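Long-range contacts in carbohydrate binding family 6 (Clostridium thermocellum, PDB 5A8C), which probably hydrolyses terminal alpha-L-arabinofuranosyl residues from arabinose-containing polysaccharides, as a five-bladed beta-propeller glycoside hydrolase of family 43: residues Gly47-Tyr52 with Ala270-Lys275; Lys221-Tyr226 with Tyr239-Lys244. All coordinates share one frame; numbering follows the deposited sequence.

Interaction 1 (Gly47-Tyr52 with Ala270-Lys275); sequences GRLYIY and AIVEYK
L49 lays its CB squarely over the ring of Y274, 3.9 Å from the ring centroid and only 1° off the ring normal, a CH-pi contact at the tight end of this interface. Anti to the backbone N (chi1 179°), CG of L49 carries the branch onward to V272, so that L49 CD1 lies 4.1 Å from V272 CG1 and equally near V272 CG2. The opposite face of the Y274 ring is covered by CG of its own neighbour K275, which sandwiches the phenol between an aliphatic chain and the leucine. At its tip, Y274 OH donates to G47 O at 2.7 Å, tilted 30° from the carbonyl plane. The solvent side is looser: the extended K275 chain lets NZ donate a weak hydrogen bond to Y274 OH (3.2 Å), and one water bridges G47 O and K275 NZ. G47 O thus accepts from both the phenol and the water. No backbone bonds join the segments, whose short strands run roughly antiparallel, 8.8 Å apart at closest approach, without pairing. Strand 48-56 lies between strands 36-45 and 70-76, whereas 270-274 edges another sheet beside 277-284; V44 touches both L49 and Y274, completing this packing between propeller blades.

Interaction 2 (Lys221-Tyr226 with Tyr239-Lys244); sequences KYYFSY and YMMSDK
CG of both Y223 and M241 stands anti to the carbonyl carbon (chi1 -66° and -70°), sending the two side chains alongside each other, and a bend at chi3 of M241 (70°) turns its methyl toward the phenol. SD of M241 sits 4.6 Å from the centroid of the Y223 ring, an oblique Met-aromatic contact, while M241 CE packs 3.7 Å from Y223 CE2. On the same face, Y239 CD2 meets the edge of the Y223 ring at CD2. F224 and M240 occupy the other face, side by side, with CE of M240 against F224 CD2 at 3.8 Å. Y222 is there too, the carbonyl carbon of K244 lying 3.3 Å above its ring plane near the rim; its hydroxyl bonds to D168. Where strand 221-228 begins and strand 237-242 ends, the folded chain of K221 brings NZ to D243 OD1 at 2.7 Å from above the carboxylate plane, a salt bridge. S242 OG accepts from K244 N, an ST turn, and is also hydrogen-bonded to T247 O. Paired backbone hydrogen bonds at Y222-S242 and F224-M240 alternate with the non-hydrogen-bonded pairs Y223-M241 and S225-Y239. This is the ladder of an antiparallel beta hairpin, the central pair in a four-stranded propeller blade.

How the interactions relate
The two contacts show the difference between joining blades and building one. Interaction 2 is largely buried and ties adjacent strands of a single sheet through a backbone ladder, with aromatic and methionine side chains on both faces and a lysine-aspartate pair at its exposed end. Interaction 1, only partly buried, links strands of separate sheets by side chains and one carbonyl, covering much less surface (239 against 645 Å²), and passes from an apolar interior to a hydrated edge at the surface. They share no strand, yet I271 CD1 packs 3.8 Å from S225 OG, which is hydrogen-bonded to H269, consistent with the 270-274 blade lying between the other two.

Interaction 1 (Gly47-Tyr52 with Ala270-Lys275)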
loop_
_atom_site.group_PDB
_atom_site.type_symbol
_atom_site.label_atom_id
_atom_site.label_comp_id
_atom_site.label_asym_id
_atom_site.label_seq_id
_atom_site.Cartn_x
_atom_site.Cartn_y
_atom_site.Cartn_z
ATOM N N GLY A 47 7.656 -6.906 18.089
ATOM C CA GLY A 47 8.196 -8.146 17.630
ATOM C C GLY A 47 7.381 -8.864 16.575
ATOM O O GLY A 47 7.807 -9.930 16.157
ATOM N N ARG A 48 6.233 -8.306 16.184
ATOM C CA ARG A 48 5.370 -8.916 15.187
ATOM C C ARG A 48 5.359 -8.069 13.929
ATOM O O ARG A 48 5.451 -6.836 13.957
ATOM C CB ARG A 48 3.936 -9.014 15.713
ATOM C CG ARG A 48 3.801 -9.929 16.928
ATOM C CD ARG A 48 2.356 -10.126 17.342
ATOM N NE ARG A 48 1.631 -10.962 16.416
ATOM C CZ ARG A 48 1.669 -12.293 16.430
ATOM N NH1 ARG A 48 2.398 -12.987 17.287
ATOM N NH2 ARG A 48 0.973 -12.920 15.505
ATOM N N LEU A 49 5.157 -8.750 12.806
ATOM C CA LEU A 49 4.910 -8.128 11.505
ATOM C C LEU A 49 3.410 -8.160 11.250
ATOM O O LEU A 49 2.815 -9.252 11.200
ATOM C CB LEU A 49 5.659 -8.889 10.429
ATOM C CG LEU A 49 5.481 -8.363 8.994
ATOM C CD1 LEU A 49 5.968 -6.959 8.827
ATOM C CD2 LEU A 49 6.158 -9.290 8.004
ATOM N N TYR A 50 2.805 -6.979 11.148
ATOM C CA TYR A 50 1.383 -6.809 10.875
ATOM C C TYR A 50 1.244 -6.403 9.423
ATOM O O TYR A 50 1.904 -5.488 8.947
ATOM C CB TYR A 50 0.766 -5.718 11.769
ATOM C CG TYR A 50 0.709 -6.051 13.228
ATOM C CD1 TYR A 50 1.791 -5.841 14.050
ATOM C CD2 TYR A 50 -0.444 -6.560 13.774
ATOM C CE1 TYR A 50 1.734 -6.184 15.396
ATOM C CE2 TYR A 50 -0.531 -6.934 15.120
ATOM C CZ TYR A 50 0.580 -6.734 15.924
ATOM O OH TYR A 50 0.530 -7.066 17.273
ATOM N N ILE A 51 0.283 -7.055 8.739
ATOM C CA ILE A 51 -0.057 -6.720 7.335
ATOM C C ILE A 51 -1.523 -6.314 7.291
ATOM O O ILE A 51 -2.390 -7.023 7.821
ATOM C CB ILE A 51 0.199 -7.914 6.388
ATOM C CG1 ILE A 51 1.642 -8.405 6.470
ATOM C CG2 ILE A 51 -0.108 -7.463 4.963
ATOM C CD1 ILE A 51 1.908 -9.647 5.626
ATOM N N TYR A 52 -1.762 -5.140 6.686
ATOM C CA TYR A 52 -3.097 -4.596 6.514
ATOM C C TYR A 52 -3.410 -4.633 5.034
ATOM O O TYR A 52 -2.570 -4.195 4.221
ATOM C CB TYR A 52 -3.125 -3.117 7.017
ATOM C CG TYR A 52 -2.794 -2.997 8.464
ATOM C CD1 TYR A 52 -1.466 -3.061 8.905
ATOM C CD2 TYR A 52 -3.762 -2.869 9.436
ATOM C CE1 TYR A 52 -1.147 -2.969 10.228
ATOM C CE2 TYR A 52 -3.459 -2.775 10.778
ATOM C CZ TYR A 52 -2.139 -2.851 11.180
ATOM O OH TYR A 52 -1.766 -2.765 12.494
ATOM N N ALA A 270 4.106 -3.502 -0.755
ATOM C CA ALA A 270 4.774 -2.688 0.272
ATOM C C ALA A 270 6.143 -3.337 0.497
ATOM O O ALA A 270 6.323 -4.530 0.339
ATOM C CB ALA A 270 4.006 -2.558 1.551
ATOM N N ILE A 271 7.096 -2.523 0.957
ATOM C CA ILE A 271 8.460 -2.965 1.314
ATOM C C ILE A 271 8.694 -2.718 2.795
ATOM O O ILE A 271 8.432 -1.603 3.256
ATOM C CB ILE A 271 9.494 -2.187 0.451
ATOM C CG1 ILE A 271 9.293 -2.495 -1.022
ATOM C CG2 ILE A 271 10.894 -2.497 0.914
ATOM C CD1 ILE A 271 10.024 -1.634 -2.004
ATOM N N VAL A 272 9.170 -3.735 3.498
ATOM C CA VAL A 272 9.280 -3.612 4.931
ATOM C C VAL A 272 10.491 -4.413 5.418
ATOM O O VAL A 272 10.779 -5.495 4.917
ATOM C CB VAL A 272 7.952 -4.100 5.641
ATOM C CG1 VAL A 272 7.693 -5.595 5.412
ATOM C CG2 VAL A 272 7.927 -3.784 7.116
ATOM N N GLU A 273 11.146 -3.891 6.448
ATOM C CA GLU A 273 12.256 -4.592 7.118
ATOM C C GLU A 273 11.707 -5.246 8.382
ATOM O O GLU A 273 10.952 -4.633 9.152
ATOM C CB GLU A 273 13.353 -3.612 7.479
ATOM C CG GLU A 273 14.618 -4.309 7.944
ATOM C CD GLU A 273 15.724 -3.387 8.375
ATOM O OE1 GLU A 273 15.508 -2.169 8.530
ATOM O OE2 GLU A 273 16.838 -3.936 8.587
ATOM N N TYR A 274 12.070 -6.511 8.597
ATOM C CA TYR A 274 11.604 -7.246 9.787
ATOM C C TYR A 274 12.712 -8.163 10.232
ATOM O O TYR A 274 13.180 -9.006 9.439
ATOM C CB TYR A 274 10.324 -8.022 9.468
ATOM C CG TYR A 274 9.776 -8.872 10.624
ATOM C CD1 TYR A 274 9.490 -8.281 11.868
ATOM C CD2 TYR A 274 9.587 -10.228 10.491
ATOM C CE1 TYR A 274 8.941 -9.007 12.898
ATOM C CE2 TYR A 274 9.015 -10.950 11.517
ATOM C CZ TYR A 274 8.745 -10.348 12.738
ATOM O OH TYR A 274 8.202 -11.126 13.742
ATOM N N LYS A 275 13.205 -7.947 11.449
ATOM C CA LYS A 275 14.257 -8.778 12.040
ATOM C C LYS A 275 15.479 -8.849 11.132
ATOM O O LYS A 275 16.074 -9.909 10.958
ATOM C CB LYS A 275 13.719 -10.138 12.442
ATOM C CG LYS A 275 12.684 -10.031 13.576
ATOM C CD LYS A 275 12.063 -11.349 13.958
ATOM C CE LYS A 275 11.185 -11.222 15.202
ATOM N NZ LYS A 275 10.474 -12.516 15.556
HETATM O O HOH W 1 9.242 -11.712 17.830
#

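Interaction 2 (Lys221-Tyr226 with Tyr239-Lys244)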
loop_
_atom_site.group_PDB
_atom_site.type_symbol
_atom_site.label_atom_id
_atom_site.label_comp_id
_atom_site.label_asym_id
_atom_site.label_seq_id
_atom_site.Cartn_x
_atom_site.Cartn_y
_atom_site.Cartn_z
ATOM N N LYS A 221 19.315 6.669 1.155
ATOM C CA LYS A 221 18.608 6.802 -0.082
ATOM C C LYS A 221 17.117 6.675 0.132
ATOM O O LYS A 221 16.659 5.845 0.936
ATOM C CB LYS A 221 19.080 5.771 -1.136
ATOM C CG LYS A 221 20.471 5.953 -1.654
ATOM C CD LYS A 221 20.623 7.127 -2.620
ATOM C CE LYS A 221 22.018 7.178 -3.232
ATOM N NZ LYS A 221 22.164 8.309 -4.188
ATOM N N TYR A 222 16.358 7.459 -0.632
ATOM C CA TYR A 222 14.909 7.389 -0.691
ATOM C C TYR A 222 14.520 6.564 -1.901
ATOM O O TYR A 222 15.071 6.738 -2.993
ATOM C CB TYR A 222 14.325 8.805 -0.827
ATOM C CG TYR A 222 14.606 9.670 0.366
ATOM C CD1 TYR A 222 15.794 10.454 0.423
ATOM C CD2 TYR A 222 13.717 9.763 1.428
ATOM C CE1 TYR A 222 16.039 11.251 1.492
ATOM C CE2 TYR A 222 13.989 10.624 2.506
ATOM C CZ TYR A 222 15.139 11.393 2.521
ATOM O OH TYR A 222 15.421 12.242 3.547
ATOM N N TYR A 223 13.560 5.638 -1.702
ATOM C CA TYR A 223 13.104 4.726 -2.731
ATOM C C TYR A 223 11.634 4.990 -2.979
ATOM O O TYR A 223 10.797 4.724 -2.109
ATOM C CB TYR A 223 13.273 3.268 -2.253
ATOM C CG TYR A 223 14.720 2.845 -2.074
ATOM C CD1 TYR A 223 15.421 3.219 -0.931
ATOM C CD2 TYR A 223 15.353 2.058 -3.005
ATOM C CE1 TYR A 223 16.758 2.853 -0.758
ATOM C CE2 TYR A 223 16.694 1.654 -2.842
ATOM C CZ TYR A 223 17.365 2.073 -1.743
ATOM O OH TYR A 223 18.695 1.713 -1.515
ATOM N N PHE A 224 11.301 5.544 -4.158
ATOM C CA PHE A 224 9.924 5.728 -4.560
ATOM C C PHE A 224 9.561 4.538 -5.447
ATOM O O PHE A 224 10.104 4.375 -6.532
ATOM C CB PHE A 224 9.725 7.032 -5.339
ATOM C CG PHE A 224 8.295 7.206 -5.759
ATOM C CD1 PHE A 224 7.390 7.802 -4.873
ATOM C CD2 PHE A 224 7.828 6.768 -6.967
ATOM C CE1 PHE A 224 6.065 7.940 -5.246
ATOM C CE2 PHE A 224 6.484 6.891 -7.302
ATOM C CZ PHE A 224 5.616 7.484 -6.425
ATOM N N SER A 225 8.686 3.680 -4.929
ATOM C CA SER A 225 8.243 2.489 -5.671
ATOM C C SER A 225 6.756 2.606 -5.988
ATOM O O SER A 225 6.029 3.372 -5.326
ATOM C CB SER A 225 8.616 1.214 -4.940
ATOM O OG SER A 225 8.050 1.157 -3.646
ATOM N N TYR A 226 6.310 1.889 -6.997
ATOM C CA TYR A 226 4.982 2.119 -7.527
ATOM C C TYR A 226 4.594 1.006 -8.470
ATOM O O TYR A 226 5.473 0.248 -8.953
ATOM C CB TYR A 226 4.904 3.456 -8.254
ATOM C CG TYR A 226 5.828 3.590 -9.444
ATOM C CD1 TYR A 226 7.172 3.902 -9.286
ATOM C CD2 TYR A 226 5.364 3.393 -10.728
ATOM C CE1 TYR A 226 8.008 4.036 -10.378
ATOM C CE2 TYR A 226 6.187 3.530 -11.843
ATOM C CZ TYR A 226 7.522 3.863 -11.666
ATOM O OH TYR A 226 8.372 4.080 -12.742
ATOM N N TYR A 239 10.637 1.283 -9.604
ATOM C CA TYR A 239 11.099 2.217 -8.594
ATOM C C TYR A 239 12.141 3.182 -9.125
ATOM O O TYR A 239 12.785 2.978 -10.154
ATOM C CB TYR A 239 11.634 1.491 -7.338
ATOM C CG TYR A 239 13.030 0.912 -7.468
ATOM C CD1 TYR A 239 13.293 -0.130 -8.370
ATOM C CD2 TYR A 239 14.081 1.385 -6.725
ATOM C CE1 TYR A 239 14.557 -0.645 -8.507
ATOM C CE2 TYR A 239 15.367 0.874 -6.850
ATOM C CZ TYR A 239 15.581 -0.174 -7.726
ATOM O OH TYR A 239 16.875 -0.631 -7.869
ATOM N N MET A 240 12.283 4.233 -8.310
ATOM C CA MET A 240 13.269 5.290 -8.476
ATOM C C MET A 240 14.009 5.506 -7.176
ATOM O O MET A 240 13.467 5.206 -6.102
ATOM C CB MET A 240 12.614 6.605 -8.871
ATOM C CG MET A 240 11.617 6.549 -10.004
ATOM S SD MET A 240 11.029 8.168 -10.538
ATOM C CE MET A 240 10.205 8.776 -9.164
ATOM N N MET A 241 15.194 6.099 -7.237
ATOM C CA MET A 241 15.977 6.441 -6.057
ATOM C C MET A 241 16.365 7.901 -6.087
ATOM O O MET A 241 16.588 8.481 -7.172
ATOM C CB MET A 241 17.259 5.602 -5.975
ATOM C CG MET A 241 16.989 4.148 -5.660
ATOM S SD MET A 241 18.427 3.070 -5.829
ATOM C CE MET A 241 19.394 3.633 -4.458
ATOM N N SER A 242 16.547 8.475 -4.886
ATOM C CA SER A 242 16.994 9.864 -4.752
ATOM C C SER A 242 17.755 10.039 -3.465
ATOM O O SER A 242 17.573 9.281 -2.502
ATOM C CB SER A 242 15.798 10.799 -4.729
ATOM O OG SER A 242 16.264 12.158 -4.649
ATOM N N ASP A 243 18.540 11.108 -3.386
ATOM C CA ASP A 243 19.098 11.610 -2.133
ATOM C C ASP A 243 18.113 12.472 -1.348
ATOM O O ASP A 243 18.430 12.839 -0.194
ATOM C CB ASP A 243 20.361 12.431 -2.415
ATOM C CG ASP A 243 21.471 11.639 -2.974
ATOM O OD1 ASP A 243 21.619 10.477 -2.615
ATOM O OD2 ASP A 243 22.305 12.205 -3.709
ATOM N N LYS A 244 16.957 12.784 -1.923
ATOM C CA LYS A 244 15.967 13.693 -1.331
ATOM C C LYS A 244 14.597 13.018 -1.366
ATOM O O LYS A 244 14.343 12.163 -2.193
ATOM C CB LYS A 244 15.918 15.011 -2.113
ATOM C CG LYS A 244 17.226 15.805 -2.134
ATOM C CD LYS A 244 17.218 16.978 -3.095
ATOM C CE LYS A 244 17.177 16.601 -4.574
ATOM N NZ LYS A 244 16.931 17.775 -5.416
#